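Local atomic coordinates of CPXV018 protein (Cowpox virus, PDB entry 4PDC), a protein that probably acts as a viral MHC class I-like decoy ligand that binds the NKG2D receptor of natural killer cells. Residues H2-N7 / E132-H137; Q29-D34 / P43-D48; E49-F54 / L138-R143. The protein carries 2 engineered substitutions. All blocks are in the same frame, centred on the assembly; numbering follows the deposited sequence.

The three contacts lie along one end of an MHC class I-like platform, an antiparallel sheet carrying helices 51-64 and 131-146. Interactions 1 and 3 share helix 131-146, their centres about 10 Å apart: the helix meets the sheet in the first and the other helix in the third. They join directly, H137 ND1 lying 3.5 Å from F51 CD1. Interaction 2, packing the loop before helix 51-64 on strand 29-33, is likewise about 10 Å from interaction 3 between centres, and M45 SD reaches to 3.7 Å from L141 CD2. Interactions 1 and 2 do not touch. Residues of the contacts on helix 131-146 also meet another protein in the assembly, probably the NKG2D receptor.

Interaction 1 of 3, residues H2-N7 / E132-H137; sequences HKLAFN and EDCIMH
The F6 ring presents its edge to the sulfur of C134: SG lies near the ring plane, 4.1 Å from F6 CE1, and the line from SG to the ring centroid is 81° off the ring normal. This is a sulfur-aromatic contact made at the ring edge. F6 is further set among aromatic side chains, with Y55 edge-to-face and F129 at a steep tilt. Two residues earlier on the strand, L4 also points at the helix. Its CG is anti to the backbone N (chi1 -176°), and the CD2 methyl lies against the helix, 3.9 Å from C134 O and 4.1 Å from H137 CB. The same methyl stands 4.3 Å from C134 SG, so one branch of the leucine serves both residues. H137 gives this contact only its CB; the imidazole turns away from the strand, and its ND1 is hydrogen-bonded to Y55 OH. No hydrogen bond joins the two segments, and the four touching residues are all buried. Strand 2-7 and helix 132-137 run at 121° to each other, 8.6 Å apart at their closest axial approach. C134 is covalently tied to C84 of the neighbouring strand 75-87, the residue whose backbone also pairs with L4. A disulfide fastening a helix to the sheet beneath it recalls that of the MHC class I alpha2 domain, consistent with an MHC class I-like platform.

Interaction 2 of 3, residues Q29-D34 / P43-D48; sequences QIITFD and PFMIGD
A classic beta bulge, in which I30 and I31 both face V23 of the adjacent strand, lets two consecutive isoleucines of strand 29-33 meet F44 and M45 in the loop that leads to helix 51-64. In the MHC class I-like platform this loop carries the chain from the margin of the sheet up to the first helix. It opens with a 3-10 turn, where I46 N donates to P43 O, and continues into a type II beta turn closed by D48 N to M45 O at 3.2 Å. G47, at the third position of that turn, has the positive phi (86°) that suits glycine there. D48 then directs OD2 to L52 N at the beginning of the helix.

The side chains meet without any hydrogen bond between the segments. I30 points at the loop and touches it with its short branch: CG2 lies 3.9 Å from F44 CZ and 4.1 Å from F44 CE2, approaching the far end of the ring obliquely. F44 is brought there by a chi1 of 77°, which sets the ring between the backbone N and the carbonyl carbon; elsewhere the ring packs on K144 and M145 of helix 131-146. M45 touches both backbone and side chain of I30, its CG 3.8 Å from I30 O and 4.2 Å from I30 CB. The methionine is bent at both chi2 and chi3, near -55° each, so that the chain turns from I30 toward I31. The M45 and I31 side chains run nearly perpendicular, and M45 CE ends 3.9 Å from I31 CD1.

Interaction 3 of 3, residues E49-F54 / L138-R143; sequences EIFLPF and LRSLVR
S140 OG is hydrogen-bonded to the carbonyl O of M136, one turn earlier in helix 131-146, and with its polar end thus turned back on its own helix the residue meets F51 through carbon. S140 CB lies 3.7 Å from F51 CZ, oblique to the ring. The contact spans the two helices that top the MHC class I-like platform, near the N-terminal part of helix 51-64; no hydrogen bond crosses between the segments, although the backbone bond from V142 N to L138 O, 2.9 Å, holds the helical turn that carries S140 and L141.

F51 reaches between the helices as the main link. With chi1 at -61°, CG sits beside the backbone N, opposite the carbonyl carbon, and the ring heads for helix 138-143. One face takes the L141 CD2 methyl in a CH-pi contact: CD2 is 4.1 Å from the ring centroid and only 15° off the normal, with F51 CD2 its nearest ring atom at 4.0 Å. The two side chains run antiparallel alongside one another. The nearest CA atoms, of F51 and L141, are 9.0 Å apart, a gap spanned by their side chains. The F51 ring also meets the H137 ring edge-to-face, one turn before L141 on helix 131-146. L141 also touches L4 of the sheet below, and S140 packs on an aromatic side chain of another protein in the assembly. On the ring face opposite L141, the neighbouring I50 contributes CG2, 3.9 Å above the plane, nearer the ring's border than its centre.

Interaction 1 of 3, residues H2-N7 / E132-H137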
loop_
_atom_site.group_PDB
_atom_site.type_symbol
_atom_site.label_atom_id
_atom_site.label_comp_id
_atom_site.label_asym_id
_atom_site.label_seq_id
_atom_site.Cartn_x
_atom_site.Cartn_y
_atom_site.Cartn_z
ATOM N N HIS E 2 -21.154 -4.680 -9.410
ATOM C CA HIS E 2 -20.189 -5.773 -9.448
ATOM C C HIS E 2 -19.514 -5.946 -8.103
ATOM O O HIS E 2 -19.450 -5.010 -7.310
ATOM C CB HIS E 2 -19.139 -5.527 -10.531
ATOM C CG HIS E 2 -19.710 -5.434 -11.910
ATOM N ND1 HIS E 2 -20.154 -6.537 -12.607
ATOM C CD2 HIS E 2 -19.910 -4.369 -12.722
ATOM C CE1 HIS E 2 -20.604 -6.156 -13.790
ATOM N NE2 HIS E 2 -20.466 -4.846 -13.884
ATOM N N LYS E 3 -19.015 -7.152 -7.852
ATOM C CA LYS E 3 -18.302 -7.437 -6.620
ATOM C C LYS E 3 -17.150 -8.405 -6.860
ATOM O O LYS E 3 -17.239 -9.320 -7.682
ATOM C CB LYS E 3 -19.258 -7.997 -5.563
ATOM C CG LYS E 3 -20.008 -9.239 -5.990
ATOM C CD LYS E 3 -21.128 -9.565 -5.015
ATOM C CE LYS E 3 -21.859 -10.834 -5.418
ATOM N NZ LYS E 3 -22.955 -11.175 -4.470
ATOM N N LEU E 4 -16.057 -8.162 -6.147
ATOM C CA LEU E 4 -14.887 -9.021 -6.176
ATOM C C LEU E 4 -14.680 -9.549 -4.765
ATOM O O LEU E 4 -14.520 -8.769 -3.831
ATOM C CB LEU E 4 -13.663 -8.251 -6.670
ATOM C CG LEU E 4 -12.346 -9.004 -6.851
ATOM C CD1 LEU E 4 -12.462 -10.105 -7.896
ATOM C CD2 LEU E 4 -11.270 -8.020 -7.238
ATOM N N ALA E 5 -14.713 -10.869 -4.614
ATOM C CA ALA E 5 -14.619 -11.498 -3.301
ATOM C C ALA E 5 -13.389 -12.392 -3.204
ATOM O O ALA E 5 -13.044 -13.101 -4.152
ATOM C CB ALA E 5 -15.871 -12.299 -3.010
ATOM N N PHE E 6 -12.738 -12.340 -2.047
ATOM C CA PHE E 6 -11.600 -13.192 -1.730
ATOM C C PHE E 6 -11.950 -14.053 -0.527
ATOM O O PHE E 6 -12.308 -13.525 0.521
ATOM C CB PHE E 6 -10.359 -12.355 -1.425
ATOM C CG PHE E 6 -9.886 -11.521 -2.576
ATOM C CD1 PHE E 6 -10.488 -10.309 -2.863
ATOM C CD2 PHE E 6 -8.827 -11.940 -3.358
ATOM C CE1 PHE E 6 -10.051 -9.538 -3.918
ATOM C CE2 PHE E 6 -8.384 -11.171 -4.414
ATOM C CZ PHE E 6 -8.996 -9.969 -4.694
ATOM N N ASN E 7 -11.853 -15.371 -0.677
ATOM C CA ASN E 7 -12.132 -16.291 0.423
ATOM C C ASN E 7 -10.875 -17.052 0.837
ATOM O O ASN E 7 -10.440 -17.974 0.148
ATOM C CB ASN E 7 -13.239 -17.274 0.037
ATOM C CG ASN E 7 -13.763 -18.057 1.230
ATOM O OD1 ASN E 7 -13.543 -19.261 1.345
ATOM N ND2 ASN E 7 -14.445 -17.365 2.136
ATOM N N GLU E 132 -9.299 0.420 -1.815
ATOM C CA GLU E 132 -9.272 1.144 -3.076
ATOM C C GLU E 132 -8.652 0.285 -4.178
ATOM O O GLU E 132 -9.117 0.303 -5.317
ATOM C CB GLU E 132 -8.509 2.458 -2.923
ATOM C CG GLU E 132 -8.674 3.394 -4.106
ATOM C CD GLU E 132 -8.054 4.757 -3.871
ATOM O OE1 GLU E 132 -7.330 4.924 -2.864
ATOM O OE2 GLU E 132 -8.301 5.664 -4.696
ATOM N N ASP E 133 -7.610 -0.468 -3.833
ATOM C CA ASP E 133 -7.004 -1.406 -4.771
ATOM C C ASP E 133 -8.016 -2.453 -5.237
ATOM O O ASP E 133 -8.101 -2.759 -6.424
ATOM C CB ASP E 133 -5.794 -2.109 -4.141
ATOM C CG ASP E 133 -4.691 -1.144 -3.747
ATOM O OD1 ASP E 133 -4.555 -0.086 -4.399
ATOM O OD2 ASP E 133 -3.951 -1.453 -2.784
ATOM N N CYS E 134 -8.779 -2.999 -4.295
ATOM C CA CYS E 134 -9.756 -4.034 -4.609
ATOM C C CYS E 134 -10.793 -3.521 -5.603
ATOM O O CYS E 134 -11.187 -4.236 -6.524
ATOM C CB CYS E 134 -10.443 -4.525 -3.331
ATOM S SG CYS E 134 -11.703 -5.799 -3.594
ATOM N N ILE E 135 -11.218 -2.275 -5.424
ATOM C CA ILE E 135 -12.197 -1.664 -6.317
ATOM C C ILE E 135 -11.599 -1.454 -7.708
ATOM O O ILE E 135 -12.261 -1.679 -8.720
ATOM C CB ILE E 135 -12.697 -0.306 -5.763
ATOM C CG1 ILE E 135 -13.447 -0.505 -4.438
ATOM C CG2 ILE E 135 -13.581 0.416 -6.786
ATOM C CD1 ILE E 135 -14.792 -1.197 -4.568
ATOM N N MET E 136 -10.349 -1.008 -7.758
ATOM C CA MET E 136 -9.700 -0.760 -9.039
ATOM C C MET E 136 -9.409 -2.075 -9.761
ATOM O O MET E 136 -9.528 -2.151 -10.988
ATOM C CB MET E 136 -8.419 0.053 -8.840
ATOM C CG MET E 136 -8.685 1.468 -8.342
ATOM S SD MET E 136 -9.615 2.460 -9.525
ATOM C CE MET E 136 -8.329 2.843 -10.709
ATOM N N HIS E 137 -9.038 -3.109 -9.010
ATOM C CA HIS E 137 -8.884 -4.441 -9.592
ATOM C C HIS E 137 -10.224 -4.943 -10.119
ATOM O O HIS E 137 -10.304 -5.497 -11.217
ATOM C CB HIS E 137 -8.328 -5.438 -8.574
ATOM C CG HIS E 137 -6.873 -5.257 -8.277
ATOM N ND1 HIS E 137 -6.053 -6.307 -7.921
ATOM C CD2 HIS E 137 -6.090 -4.152 -8.277
ATOM C CE1 HIS E 137 -4.829 -5.856 -7.715
ATOM N NE2 HIS E 137 -4.825 -4.551 -7.924
#

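Interaction 2 of 3, residues Q29-D34 / P43-D48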
loop_
_atom_site.group_PDB
_atom_site.type_symbol
_atom_site.label_atom_id
_atom_site.label_comp_id
_atom_site.label_asym_id
_atom_site.label_seq_id
_atom_site.Cartn_x
_atom_site.Cartn_y
_atom_site.Cartn_z
ATOM N N GLN E 29 -16.212 -17.979 -9.641
ATOM C CA GLN E 29 -14.790 -18.132 -9.352
ATOM C C GLN E 29 -13.954 -17.884 -10.601
ATOM O O GLN E 29 -14.238 -18.442 -11.664
ATOM C CB GLN E 29 -14.503 -19.527 -8.795
ATOM C CG GLN E 29 -13.102 -19.685 -8.237
ATOM C CD GLN E 29 -12.781 -21.121 -7.880
ATOM O OE1 GLN E 29 -12.501 -21.940 -8.753
ATOM N NE2 GLN E 29 -12.831 -21.437 -6.595
ATOM N N ILE E 30 -12.923 -17.048 -10.464
ATOM C CA ILE E 30 -12.062 -16.691 -11.587
ATOM C C ILE E 30 -10.603 -17.067 -11.331
ATOM O O ILE E 30 -9.842 -17.283 -12.271
ATOM C CB ILE E 30 -12.146 -15.180 -11.908
ATOM C CG1 ILE E 30 -11.697 -14.331 -10.713
ATOM C CG2 ILE E 30 -13.566 -14.809 -12.321
ATOM C CD1 ILE E 30 -11.421 -12.875 -11.062
ATOM N N ILE E 31 -10.221 -17.135 -10.060
ATOM C CA ILE E 31 -8.861 -17.496 -9.670
ATOM C C ILE E 31 -8.910 -18.422 -8.460
ATOM O O ILE E 31 -9.812 -18.318 -7.628
ATOM C CB ILE E 31 -8.012 -16.247 -9.326
ATOM C CG1 ILE E 31 -7.919 -15.297 -10.522
ATOM C CG2 ILE E 31 -6.611 -16.639 -8.885
ATOM C CD1 ILE E 31 -7.426 -13.913 -10.146
ATOM N N THR E 32 -7.945 -19.330 -8.364
ATOM C CA THR E 32 -7.808 -20.162 -7.176
ATOM C C THR E 32 -6.333 -20.367 -6.852
ATOM O O THR E 32 -5.473 -20.306 -7.731
ATOM C CB THR E 32 -8.517 -21.529 -7.342
ATOM O OG1 THR E 32 -8.572 -22.202 -6.077
ATOM C CG2 THR E 32 -7.805 -22.402 -8.359
ATOM N N PHE E 33 -6.062 -20.615 -5.577
ATOM C CA PHE E 33 -4.709 -20.706 -5.045
ATOM C C PHE E 33 -4.693 -21.848 -4.035
ATOM O O PHE E 33 -5.549 -21.894 -3.156
ATOM C CB PHE E 33 -4.304 -19.372 -4.405
ATOM C CG PHE E 33 -2.975 -19.398 -3.698
ATOM C CD1 PHE E 33 -1.794 -19.302 -4.409
ATOM C CD2 PHE E 33 -2.913 -19.491 -2.315
ATOM C CE1 PHE E 33 -0.572 -19.316 -3.757
ATOM C CE2 PHE E 33 -1.694 -19.501 -1.658
ATOM C CZ PHE E 33 -0.524 -19.414 -2.380
ATOM N N ASP E 34 -3.746 -22.777 -4.175
ATOM C CA ASP E 34 -3.743 -24.001 -3.365
ATOM C C ASP E 34 -2.686 -23.999 -2.261
ATOM O O ASP E 34 -2.393 -25.044 -1.675
ATOM C CB ASP E 34 -3.536 -25.232 -4.263
ATOM C CG ASP E 34 -2.198 -25.225 -4.993
ATOM O OD1 ASP E 34 -1.260 -24.514 -4.567
ATOM O OD2 ASP E 34 -2.080 -25.950 -6.007
ATOM N N PRO E 43 -11.893 -18.551 -18.620
ATOM C CA PRO E 43 -11.091 -18.289 -19.824
ATOM C C PRO E 43 -10.454 -16.897 -19.902
ATOM O O PRO E 43 -9.313 -16.793 -20.357
ATOM C CB PRO E 43 -12.109 -18.472 -20.953
ATOM C CG PRO E 43 -13.058 -19.484 -20.423
ATOM C CD PRO E 43 -13.175 -19.203 -18.950
ATOM N N PHE E 44 -11.151 -15.850 -19.472
ATOM C CA PHE E 44 -10.635 -14.498 -19.673
ATOM C C PHE E 44 -9.444 -14.189 -18.763
ATOM O O PHE E 44 -8.801 -13.155 -18.919
ATOM C CB PHE E 44 -11.751 -13.450 -19.488
ATOM C CG PHE E 44 -12.128 -13.169 -18.055
ATOM C CD1 PHE E 44 -11.367 -12.314 -17.273
ATOM C CD2 PHE E 44 -13.277 -13.713 -17.511
ATOM C CE1 PHE E 44 -11.724 -12.041 -15.966
ATOM C CE2 PHE E 44 -13.641 -13.440 -16.201
ATOM C CZ PHE E 44 -12.861 -12.601 -15.429
ATOM N N MET E 45 -9.130 -15.096 -17.840
ATOM C CA MET E 45 -7.975 -14.924 -16.956
ATOM C C MET E 45 -6.734 -15.661 -17.461
ATOM O O MET E 45 -5.638 -15.478 -16.937
ATOM C CB MET E 45 -8.315 -15.401 -15.542
ATOM C CG MET E 45 -9.218 -14.449 -14.764
ATOM S SD MET E 45 -8.582 -12.764 -14.657
ATOM C CE MET E 45 -6.957 -13.032 -13.967
ATOM N N ILE E 46 -6.903 -16.498 -18.477
ATOM C CA ILE E 46 -5.772 -17.225 -19.039
ATOM C C ILE E 46 -4.787 -16.259 -19.684
ATOM O O ILE E 46 -5.171 -15.406 -20.481
ATOM C CB ILE E 46 -6.241 -18.278 -20.060
ATOM C CG1 ILE E 46 -6.930 -19.426 -19.313
ATOM C CG2 ILE E 46 -5.060 -18.813 -20.881
ATOM C CD1 ILE E 46 -7.576 -20.469 -20.198
ATOM N N GLY E 47 -3.516 -16.395 -19.318
ATOM C CA GLY E 47 -2.465 -15.561 -19.871
ATOM C C GLY E 47 -2.281 -14.241 -19.143
ATOM O O GLY E 47 -1.394 -13.459 -19.487
ATOM N N ASP E 48 -3.113 -13.982 -18.140
ATOM C CA ASP E 48 -2.995 -12.751 -17.368
ATOM C C ASP E 48 -1.623 -12.666 -16.701
ATOM O O ASP E 48 -1.170 -13.627 -16.084
ATOM C CB ASP E 48 -4.098 -12.665 -16.317
ATOM C CG ASP E 48 -3.855 -11.556 -15.313
ATOM O OD1 ASP E 48 -3.958 -10.372 -15.693
ATOM O OD2 ASP E 48 -3.559 -11.870 -14.141
#

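Interaction 3 of 3, residues E49-F54 / L138-R143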
loop_
_atom_site.group_PDB
_atom_site.type_symbol
_atom_site.label_atom_id
_atom_site.label_comp_id
_atom_site.label_asym_id
_atom_site.label_seq_id
_atom_site.Cartn_x
_atom_site.Cartn_y
_atom_site.Cartn_z
ATOM N N GLU E 49 -0.965 -11.518 -16.839
ATOM C CA GLU E 49 0.384 -11.330 -16.307
ATOM C C GLU E 49 0.429 -10.210 -15.267
ATOM O O GLU E 49 1.504 -9.792 -14.845
ATOM C CB GLU E 49 1.371 -11.037 -17.451
ATOM C CG GLU E 49 0.975 -9.857 -18.328
ATOM C CD GLU E 49 1.935 -9.616 -19.490
ATOM O OE1 GLU E 49 1.542 -8.908 -20.441
ATOM O OE2 GLU E 49 3.073 -10.124 -19.453
ATOM N N ILE E 50 -0.744 -9.742 -14.848
ATOM C CA ILE E 50 -0.848 -8.622 -13.913
ATOM C C ILE E 50 -1.403 -9.048 -12.555
ATOM O O ILE E 50 -0.784 -8.821 -11.518
ATOM C CB ILE E 50 -1.745 -7.515 -14.488
ATOM C CG1 ILE E 50 -1.130 -6.964 -15.779
ATOM C CG2 ILE E 50 -1.934 -6.391 -13.478
ATOM C CD1 ILE E 50 -2.103 -6.192 -16.630
ATOM N N PHE E 51 -2.578 -9.661 -12.563
ATOM C CA PHE E 51 -3.268 -9.972 -11.319
ATOM C C PHE E 51 -2.813 -11.293 -10.703
ATOM O O PHE E 51 -2.619 -11.372 -9.490
ATOM C CB PHE E 51 -4.774 -9.971 -11.566
ATOM C CG PHE E 51 -5.287 -8.638 -12.023
ATOM C CD1 PHE E 51 -5.608 -7.656 -11.106
ATOM C CD2 PHE E 51 -5.401 -8.351 -13.374
ATOM C CE1 PHE E 51 -6.058 -6.417 -11.523
ATOM C CE2 PHE E 51 -5.854 -7.114 -13.798
ATOM C CZ PHE E 51 -6.179 -6.147 -12.873
ATOM N N LEU E 52 -2.624 -12.319 -11.527
ATOM C CA LEU E 52 -2.189 -13.617 -11.018
ATOM C C LEU E 52 -0.872 -13.521 -10.231
ATOM O O LEU E 52 -0.794 -14.011 -9.103
ATOM C CB LEU E 52 -2.041 -14.630 -12.162
ATOM C CG LEU E 52 -3.327 -15.076 -12.867
ATOM C CD1 LEU E 52 -2.996 -16.058 -13.984
ATOM C CD2 LEU E 52 -4.331 -15.694 -11.899
ATOM N N PRO E 53 0.167 -12.893 -10.812
ATOM C CA PRO E 53 1.432 -12.842 -10.062
ATOM C C PRO E 53 1.334 -11.978 -8.811
ATOM O O PRO E 53 1.983 -12.279 -7.813
ATOM C CB PRO E 53 2.423 -12.242 -11.068
ATOM C CG PRO E 53 1.583 -11.538 -12.065
ATOM C CD PRO E 53 0.297 -12.297 -12.151
ATOM N N PHE E 54 0.524 -10.926 -8.871
ATOM C CA PHE E 54 0.300 -10.055 -7.724
ATOM C C PHE E 54 -0.388 -10.829 -6.600
ATOM O O PHE E 54 0.068 -10.811 -5.457
ATOM C CB PHE E 54 -0.538 -8.839 -8.137
ATOM C CG PHE E 54 -0.833 -7.886 -7.011
ATOM C CD1 PHE E 54 0.105 -6.949 -6.614
ATOM C CD2 PHE E 54 -2.055 -7.913 -6.365
ATOM C CE1 PHE E 54 -0.167 -6.064 -5.586
ATOM C CE2 PHE E 54 -2.333 -7.031 -5.334
ATOM C CZ PHE E 54 -1.385 -6.107 -4.945
ATOM N N LEU E 138 -11.271 -4.750 -9.323
ATOM C CA LEU E 138 -12.618 -5.165 -9.697
ATOM C C LEU E 138 -13.029 -4.555 -11.035
ATOM O O LEU E 138 -13.484 -5.256 -11.933
ATOM C CB LEU E 138 -13.616 -4.776 -8.601
ATOM C CG LEU E 138 -15.107 -4.867 -8.937
ATOM C CD1 LEU E 138 -15.487 -6.264 -9.413
ATOM C CD2 LEU E 138 -15.944 -4.470 -7.730
ATOM N N ARG E 139 -12.851 -3.248 -11.169
ATOM C CA ARG E 139 -13.218 -2.558 -12.396
ATOM C C ARG E 139 -12.367 -3.039 -13.576
ATOM O O ARG E 139 -12.867 -3.206 -14.689
ATOM C CB ARG E 139 -13.082 -1.047 -12.201
ATOM C CG ARG E 139 -14.105 -0.479 -11.226
ATOM C CD ARG E 139 -13.874 0.999 -10.958
ATOM N NE ARG E 139 -14.096 1.811 -12.147
ATOM C CZ ARG E 139 -13.666 3.059 -12.291
ATOM N NH1 ARG E 139 -12.983 3.647 -11.316
ATOM N NH2 ARG E 139 -13.912 3.719 -13.415
ATOM N N SER E 140 -11.087 -3.286 -13.328
ATOM C CA SER E 140 -10.204 -3.779 -14.379
ATOM C C SER E 140 -10.587 -5.202 -14.789
ATOM O O SER E 140 -10.489 -5.569 -15.962
ATOM C CB SER E 140 -8.746 -3.734 -13.919
ATOM O OG SER E 140 -8.386 -2.429 -13.497
ATOM N N LEU E 141 -11.029 -6.006 -13.825
ATOM C CA LEU E 141 -11.395 -7.393 -14.108
ATOM C C LEU E 141 -12.746 -7.472 -14.813
ATOM O O LEU E 141 -12.959 -8.335 -15.664
ATOM C CB LEU E 141 -11.420 -8.218 -12.821
ATOM C CG LEU E 141 -10.055 -8.504 -12.190
ATOM C CD1 LEU E 141 -10.228 -9.051 -10.783
ATOM C CD2 LEU E 141 -9.232 -9.465 -13.045
ATOM N N VAL E 142 -13.657 -6.571 -14.463
ATOM C CA VAL E 142 -14.930 -6.484 -15.164
ATOM C C VAL E 142 -14.658 -6.169 -16.634
ATOM O O VAL E 142 -15.330 -6.688 -17.522
ATOM C CB VAL E 142 -15.855 -5.416 -14.540
ATOM C CG1 VAL E 142 -17.040 -5.116 -15.452
ATOM C CG2 VAL E 142 -16.356 -5.880 -13.178
ATOM N N ARG E 143 -13.658 -5.329 -16.880
ATOM C CA ARG E 143 -13.284 -4.957 -18.241
ATOM C C ARG E 143 -12.829 -6.172 -19.049
ATOM O O ARG E 143 -13.296 -6.384 -20.168
ATOM C CB ARG E 143 -12.184 -3.894 -18.215
ATOM C CG ARG E 143 -11.621 -3.520 -19.576
ATOM C CD ARG E 143 -12.681 -2.930 -20.490
ATOM N NE ARG E 143 -12.118 -2.536 -21.779
ATOM C CZ ARG E 143 -11.505 -1.380 -22.013
ATOM N NH1 ARG E 143 -11.369 -0.483 -21.045
ATOM N NH2 ARG E 143 -11.024 -1.118 -23.219
#